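Local coordinates for protein tRNA dimethylallyltransferase (Bacillus halodurans, PDB 3EXA) that probably transfers a dimethylallyl group from dimethylallyl diphosphate onto adenine 37 of tRNAs that read codons beginning with uridine, at residues Lys66-Val74 with Leu227-Ser237. Residues are numbered along the deposited sequence; the frame is centred on the assembly and turned at random.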
loop_
_atom_site.group_PDB
_atom_site.type_symbol
_atom_site.label_atom_id
_atom_site.label_comp_id
_atom_site.label_asym_id
_atom_site.label_seq_id
_atom_site.Cartn_x
_atom_site.Cartn_y
_atom_site.Cartn_z
ATOM N N LYS A 66 -3.181 -0.508 -28.151
ATOM C CA LYS A 66 -1.937 -0.640 -27.395
ATOM C C LYS A 66 -0.823 -1.323 -28.185
ATOM O O LYS A 66 -1.044 -2.355 -28.815
ATOM C CB LYS A 66 -2.191 -1.435 -26.112
ATOM C CG LYS A 66 -2.876 -0.661 -25.007
ATOM C CD LYS A 66 -1.869 0.150 -24.229
ATOM C CE LYS A 66 -2.520 0.857 -23.069
ATOM N NZ LYS A 66 -1.486 1.566 -22.277
ATOM N N ASP A 67 0.371 -0.744 -28.147
ATOM C CA ASP A 67 1.529 -1.308 -28.839
ATOM C C ASP A 67 1.923 -2.607 -28.136
ATOM O O ASP A 67 1.917 -2.672 -26.915
ATOM C CB ASP A 67 2.691 -0.313 -28.797
ATOM C CG ASP A 67 3.985 -0.906 -29.315
ATOM O OD1 ASP A 67 4.705 -1.552 -28.529
ATOM O OD2 ASP A 67 4.274 -0.736 -30.516
ATOM N N PRO A 68 2.289 -3.653 -28.898
ATOM C CA PRO A 68 2.674 -4.944 -28.311
ATOM C C PRO A 68 3.721 -4.926 -27.203
ATOM O O PRO A 68 3.908 -5.933 -26.522
ATOM C CB PRO A 68 3.100 -5.783 -29.523
ATOM C CG PRO A 68 3.423 -4.759 -30.582
ATOM C CD PRO A 68 2.400 -3.685 -30.366
ATOM N N SER A 69 4.386 -3.790 -27.004
ATOM C CA SER A 69 5.385 -3.690 -25.938
ATOM C C SER A 69 4.745 -3.218 -24.633
ATOM O O SER A 69 5.327 -3.373 -23.558
ATOM C CB SER A 69 6.509 -2.721 -26.330
ATOM O OG SER A 69 6.056 -1.379 -26.335
ATOM N N GLU A 70 3.546 -2.647 -24.731
ATOM C CA GLU A 70 2.825 -2.137 -23.564
ATOM C C GLU A 70 2.011 -3.204 -22.859
ATOM O O GLU A 70 1.689 -4.244 -23.435
ATOM C CB GLU A 70 1.877 -1.010 -23.971
ATOM C CG GLU A 70 2.491 0.031 -24.884
ATOM C CD GLU A 70 1.527 1.162 -25.205
ATOM O OE1 GLU A 70 1.274 2.004 -24.315
ATOM O OE2 GLU A 70 1.015 1.205 -26.345
ATOM N N SER A 71 1.664 -2.936 -21.607
ATOM C CA SER A 71 0.862 -3.870 -20.827
ATOM C C SER A 71 -0.571 -3.352 -20.779
ATOM O O SER A 71 -0.807 -2.151 -20.899
ATOM C CB SER A 71 1.397 -3.976 -19.407
ATOM O OG SER A 71 1.148 -2.776 -18.710
ATOM N N PHE A 72 -1.518 -4.265 -20.590
ATOM C CA PHE A 72 -2.934 -3.918 -20.533
ATOM C C PHE A 72 -3.633 -4.762 -19.470
ATOM O O PHE A 72 -4.177 -5.830 -19.763
ATOM C CB PHE A 72 -3.591 -4.162 -21.900
ATOM C CG PHE A 72 -4.929 -3.499 -22.053
ATOM C CD1 PHE A 72 -5.023 -2.113 -22.127
ATOM C CD2 PHE A 72 -6.098 -4.252 -22.078
ATOM C CE1 PHE A 72 -6.261 -1.490 -22.219
ATOM C CE2 PHE A 72 -7.335 -3.635 -22.170
ATOM C CZ PHE A 72 -7.418 -2.250 -22.239
ATOM N N SER A 73 -3.622 -4.271 -18.235
ATOM C CA SER A 73 -4.232 -4.984 -17.123
ATOM C C SER A 73 -5.751 -4.895 -17.113
ATOM O O SER A 73 -6.361 -4.121 -17.856
ATOM C CB SER A 73 -3.711 -4.439 -15.789
ATOM O OG SER A 73 -4.252 -3.153 -15.523
ATOM N N VAL A 74 -6.358 -5.694 -16.245
ATOM C CA VAL A 74 -7.798 -5.701 -16.109
ATOM C C VAL A 74 -8.256 -4.292 -15.743
ATOM O O VAL A 74 -9.250 -3.793 -16.267
ATOM C CB VAL A 74 -8.229 -6.680 -15.016
ATOM C CG1 VAL A 74 -7.750 -6.187 -13.674
ATOM C CG2 VAL A 74 -9.724 -6.832 -15.028
ATOM N N LEU A 227 7.590 -9.678 -34.504
ATOM C CA LEU A 227 7.628 -9.232 -33.115
ATOM C C LEU A 227 8.932 -9.670 -32.464
ATOM O O LEU A 227 9.499 -8.967 -31.627
ATOM C CB LEU A 227 6.464 -9.825 -32.335
ATOM C CG LEU A 227 5.081 -9.345 -32.781
ATOM C CD1 LEU A 227 4.027 -10.138 -32.037
ATOM C CD2 LEU A 227 4.925 -7.852 -32.505
ATOM N N TYR A 228 9.396 -10.847 -32.857
ATOM C CA TYR A 228 10.621 -11.432 -32.333
ATOM C C TYR A 228 11.814 -10.612 -32.807
ATOM O O TYR A 228 12.696 -10.247 -32.027
ATOM C CB TYR A 228 10.746 -12.861 -32.864
ATOM C CG TYR A 228 11.763 -13.718 -32.159
ATOM C CD1 TYR A 228 11.433 -14.398 -30.984
ATOM C CD2 TYR A 228 13.038 -13.897 -32.694
ATOM C CE1 TYR A 228 12.346 -15.249 -30.362
ATOM C CE2 TYR A 228 13.963 -14.739 -32.088
ATOM C CZ TYR A 228 13.613 -15.416 -30.922
ATOM O OH TYR A 228 14.521 -16.258 -30.327
ATOM N N ASP A 229 11.818 -10.322 -34.100
ATOM C CA ASP A 229 12.892 -9.554 -34.706
ATOM C C ASP A 229 12.986 -8.136 -34.171
ATOM O O ASP A 229 14.074 -7.573 -34.112
ATOM C CB ASP A 229 12.713 -9.511 -36.220
ATOM C CG ASP A 229 13.994 -9.805 -36.966
ATOM O OD1 ASP A 229 13.992 -9.682 -38.210
ATOM O OD2 ASP A 229 14.999 -10.165 -36.314
ATOM N N ARG A 230 11.863 -7.538 -33.790
ATOM C CA ARG A 230 11.947 -6.181 -33.279
ATOM C C ARG A 230 12.409 -6.187 -31.836
ATOM O O ARG A 230 12.586 -5.132 -31.230
ATOM C CB ARG A 230 10.612 -5.439 -33.421
ATOM C CG ARG A 230 9.436 -6.092 -32.740
ATOM C CD ARG A 230 8.221 -5.166 -32.730
ATOM N NE ARG A 230 8.410 -3.996 -31.867
ATOM C CZ ARG A 230 7.442 -3.136 -31.561
ATOM N NH1 ARG A 230 6.224 -3.317 -32.050
ATOM N NH2 ARG A 230 7.687 -2.103 -30.766
ATOM N N GLY A 231 12.615 -7.381 -31.287
ATOM C CA GLY A 231 13.087 -7.485 -29.917
ATOM C C GLY A 231 12.055 -7.583 -28.806
ATOM O O GLY A 231 12.397 -7.368 -27.648
ATOM N N ILE A 232 10.803 -7.904 -29.136
ATOM C CA ILE A 232 9.746 -8.029 -28.119
ATOM C C ILE A 232 9.905 -9.363 -27.362
ATOM O O ILE A 232 9.923 -10.434 -27.970
ATOM C CB ILE A 232 8.327 -7.997 -28.767
ATOM C CG1 ILE A 232 8.070 -6.651 -29.461
ATOM C CG2 ILE A 232 7.271 -8.224 -27.717
ATOM C CD1 ILE A 232 8.142 -5.446 -28.543
ATOM N N ARG A 233 10.016 -9.311 -26.037
ATOM C CA ARG A 233 10.169 -10.547 -25.278
ATOM C C ARG A 233 9.726 -10.378 -23.845
ATOM O O ARG A 233 9.837 -9.293 -23.275
ATOM C CB ARG A 233 11.632 -11.023 -25.322
ATOM C CG ARG A 233 11.901 -12.374 -24.638
ATOM C CD ARG A 233 13.398 -12.721 -24.667
ATOM N NE ARG A 233 13.651 -13.977 -25.364
ATOM C CZ ARG A 233 13.229 -15.159 -24.930
ATOM N NH1 ARG A 233 13.489 -16.255 -25.621
ATOM N NH2 ARG A 233 12.561 -15.244 -23.787
ATOM N N ASP A 234 9.198 -11.455 -23.268
ATOM C CA ASP A 234 8.750 -11.434 -21.878
ATOM C C ASP A 234 7.699 -10.350 -21.598
ATOM O O ASP A 234 7.629 -9.789 -20.495
ATOM C CB ASP A 234 9.974 -11.258 -20.989
ATOM C CG ASP A 234 10.955 -12.391 -21.160
ATOM O OD1 ASP A 234 12.183 -12.183 -21.039
ATOM O OD2 ASP A 234 10.473 -13.510 -21.418
ATOM N N CYS A 235 6.881 -10.066 -22.606
ATOM C CA CYS A 235 5.829 -9.072 -22.478
ATOM C C CYS A 235 4.496 -9.780 -22.454
ATOM O O CYS A 235 4.384 -10.943 -22.846
ATOM C CB CYS A 235 5.842 -8.096 -23.655
ATOM S SG CYS A 235 7.209 -6.910 -23.687
ATOM N N GLN A 236 3.474 -9.070 -22.007
ATOM C CA GLN A 236 2.149 -9.656 -21.954
ATOM C C GLN A 236 1.758 -10.198 -23.331
ATOM O O GLN A 236 1.428 -11.379 -23.481
ATOM C CB GLN A 236 1.144 -8.603 -21.500
ATOM C CG GLN A 236 -0.236 -9.146 -21.264
ATOM C CD GLN A 236 -1.210 -8.046 -20.977
ATOM O OE1 GLN A 236 -0.938 -7.162 -20.165
ATOM N NE2 GLN A 236 -2.355 -8.084 -21.641
ATOM N N SER A 237 1.820 -9.323 -24.330
ATOM C CA SER A 237 1.475 -9.659 -25.713
ATOM C C SER A 237 2.058 -10.974 -26.224
ATOM O O SER A 237 1.348 -11.812 -26.779
ATOM C CB SER A 237 1.960 -8.553 -26.647
ATOM O OG SER A 237 3.385 -8.575 -26.724
HETATM O O HOH W 1 2.865 -6.908 -23.954
#
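L227, in the last turn of helix 220-229, sets CD2 against CG of P68 at 3.9 Å, the two side chains crossing at about a right angle. The helix then ends in a Schellman motif at G231. R230, its chain bent at chi3 (-68°), brings NH1 to within 3.6 Å of OD2 of D67; the carboxylate oxygen lies at the guanidinium edge, with the two planes 67° apart, while CD1 of I232 lies over one guanidinium face, toward its rim, and touches CB of S69. D67 also holds its own turn, since OD1 takes both the backbone N (2.7 Å, an Asx turn) and OG of S69 from opposite faces; an alanine here would probably leave R230 without its counter-charge and S69 less firmly fixed. Q236, extended, accepts from F72 N through OE1 (3.0 Å) in a nearly straight bond (N-H...O 173°), and NE2 of H125 of the second subunit is hydrogen-bonded to the same oxygen. S237 OG donates in plane to a lone pair of P68 O (2.7 Å), and a water joins S237 N to the carbonyls of P68 and E70. Side chains of Q236 and S237 thus grip backbone groups of the loop between strand 60-61 and helix 74-90, and the exposed R230 adds one salt bridge.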